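Local coordinates for CDP-archaeol synthase (Aeropyrum pernix K1, PDB 5GUF) that catalyses, within the membrane and with magnesium, the transfer of CMP from CTP to an unsaturated archaeal ether-lipid phosphate, giving CDP-archaeol and diphosphate, at the interface of chains A and B. Residues are numbered along the deposited sequence; one frame, centred on the assembly and turned at random. Chains: chain A/B, CDP-archaeol synthase.

The interface of chains A and B. Residues chain A 110, 112, 118-119, 121; chain B 117-119.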
ATOM      1  N   LEU A 110      -7.628  -9.545 -10.853  1.00 45.00           N
ATOM      2  CA  LEU A 110      -8.728  -8.958 -10.103  1.00 42.10           C
ATOM      3  C   LEU A 110      -9.789  -8.337 -11.002  1.00 44.10           C
ATOM      4  O   LEU A 110     -10.722  -7.699 -10.493  1.00 40.96           O
ATOM      5  CB  LEU A 110      -8.186  -7.905  -9.142  1.00 39.14           C
ATOM      6  CG  LEU A 110      -7.293  -8.440  -8.033  1.00 37.82           C
ATOM      7  CD1 LEU A 110      -6.718  -7.267  -7.280  1.00 37.95           C
ATOM      8  CD2 LEU A 110      -8.079  -9.347  -7.100  1.00 35.27           C
ATOM      9  N   ILE A 112      -9.241  -5.799 -13.032  1.00 35.64           N
ATOM     10  CA  ILE A 112      -8.986  -4.378 -13.246  1.00 36.82           C
ATOM     11  C   ILE A 112      -8.398  -4.190 -14.638  1.00 40.49           C
ATOM     12  O   ILE A 112      -7.298  -4.677 -14.922  1.00 45.21           O
ATOM     13  CB  ILE A 112      -8.046  -3.816 -12.178  1.00 40.52           C
ATOM     14  CG1 ILE A 112      -8.608  -4.025 -10.759  1.00 42.30           C
ATOM     15  CG2 ILE A 112      -7.845  -2.375 -12.417  1.00 42.65           C
ATOM     16  CD1 ILE A 112      -7.581  -3.705  -9.638  1.00 35.98           C
ATOM     17  N   ALA A 118      -5.096   1.546  -9.752  1.00 47.03           N
ATOM     18  CA  ALA A 118      -5.026   0.807  -8.490  1.00 43.71           C
ATOM     19  C   ALA A 118      -4.147   1.627  -7.557  1.00 42.68           C
ATOM     20  O   ALA A 118      -2.923   1.423  -7.512  1.00 39.35           O
ATOM     21  CB  ALA A 118      -4.462  -0.596  -8.689  1.00 36.91           C
ATOM     22  N   PRO A 119      -4.717   2.576  -6.809  1.00 45.89           N
ATOM     23  CA  PRO A 119      -3.877   3.467  -5.999  1.00 48.52           C
ATOM     24  C   PRO A 119      -3.093   2.675  -4.961  1.00 47.43           C
ATOM     25  O   PRO A 119      -3.518   1.603  -4.515  1.00 49.45           O
ATOM     26  CB  PRO A 119      -4.892   4.411  -5.344  1.00 40.08           C
ATOM     27  CG  PRO A 119      -6.110   3.584  -5.225  1.00 41.16           C
ATOM     28  CD  PRO A 119      -6.141   2.729  -6.478  1.00 43.34           C
ATOM     29  N   LEU A 121      -0.934   0.410  -5.095  1.00 39.73           N
ATOM     30  CA  LEU A 121      -0.277  -0.651  -5.857  1.00 36.48           C
ATOM     31  C   LEU A 121       0.410  -0.107  -7.110  1.00 41.31           C
ATOM     32  O   LEU A 121       1.553  -0.477  -7.402  1.00 39.83           O
ATOM     33  CB  LEU A 121      -1.282  -1.743  -6.231  1.00 36.66           C
ATOM     34  CG  LEU A 121      -0.745  -2.914  -7.075  1.00 44.87           C
ATOM     35  CD1 LEU A 121       0.369  -3.688  -6.337  1.00 47.53           C
ATOM     36  CD2 LEU A 121      -1.849  -3.869  -7.514  1.00 43.01           C
TER
ATOM     37  N   PRO B 117     -12.330  -3.733  -6.838  1.00 48.43           N
ATOM     38  CA  PRO B 117     -11.152  -3.874  -5.958  1.00 52.93           C
ATOM     39  C   PRO B 117     -10.107  -2.786  -6.169  1.00 49.97           C
ATOM     40  O   PRO B 117      -9.732  -2.479  -7.300  1.00 50.51           O
ATOM     41  CB  PRO B 117     -10.591  -5.252  -6.334  1.00 42.97           C
ATOM     42  CG  PRO B 117     -11.070  -5.469  -7.755  1.00 44.52           C
ATOM     43  CD  PRO B 117     -12.401  -4.796  -7.856  1.00 41.37           C
ATOM     44  N   ALA B 118      -9.643  -2.203  -5.061  1.00 47.03           N
ATOM     45  CA  ALA B 118      -8.416  -1.406  -5.019  1.00 43.71           C
ATOM     46  C   ALA B 118      -7.452  -2.144  -4.101  1.00 42.68           C
ATOM     47  O   ALA B 118      -7.424  -1.885  -2.887  1.00 39.35           O
ATOM     48  CB  ALA B 118      -8.680   0.009  -4.518  1.00 36.91           C
ATOM     49  N   PRO B 119      -6.660  -3.083  -4.624  1.00 45.89           N
ATOM     50  CA  PRO B 119      -5.816  -3.899  -3.743  1.00 48.52           C
ATOM     51  C   PRO B 119      -4.819  -3.027  -2.991  1.00 47.43           C
ATOM     52  O   PRO B 119      -4.419  -1.957  -3.461  1.00 49.45           O
ATOM     53  CB  PRO B 119      -5.114  -4.857  -4.712  1.00 40.08           C
ATOM     54  CG  PRO B 119      -5.024  -4.081  -5.965  1.00 41.16           C
ATOM     55  CD  PRO B 119      -6.314  -3.284  -6.039  1.00 43.34           C
TER
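The ring of B:Pro119 packs against the side chains of A:Leu110, A:Ile112 and A:Leu121, and this is the tightly packed part of the contact. CD2 of A:Leu121 lies 3.5 Å from CG of B:Pro119, the two side chains crossing at about a right angle. From another direction CD1 of A:Leu110 slants across, 3.8 Å from CG of B:Pro119. A:Leu121 has CG anti to its backbone N (chi1 178°), which points the branched end away from that N and brings CD2 to the ring of B:Pro119. A:Ile112 comes in tip to tip, its CD1 methyl 3.8 Å from CD of B:Pro119. CD1 of A:Ile112 also lies 3.4 Å from the carbonyl O of B:Pro117, as the isoleucine and the B:Pro117 side chain pass each other in opposite directions. An alanine in place of A:Ile112 would probably open a gap beside CD of B:Pro119 and the B:Pro117 carbonyl, and give the proline ring less support between the two leucines. B:Pro117 rests against A:Leu110 chiefly through its ring CG, 3.5 Å from the backbone O of A:Leu110, a van der Waals touch of a ring carbon on a carbonyl.

Packing is looser where A:Ala118 and A:Pro119 face B:Ala118 and B:Pro119. CB of A:Ala118 stays 4.2 Å from CD of B:Pro119, and the carbonyl oxygens O of A:Pro119 and O of B:Pro119 are 3.8 Å apart. No hydrogen bond or salt bridge spans this patch, which probably relies on apolar packing.

The patch is part of a two-fold symmetric interface between identical chains, although the structure alone does not show that the pair forms in the membrane. The segment from A:Leu110 to A:Pro119 belongs to the connection between helices 84-109 and 121-136, and A:Leu121 opens the latter helix.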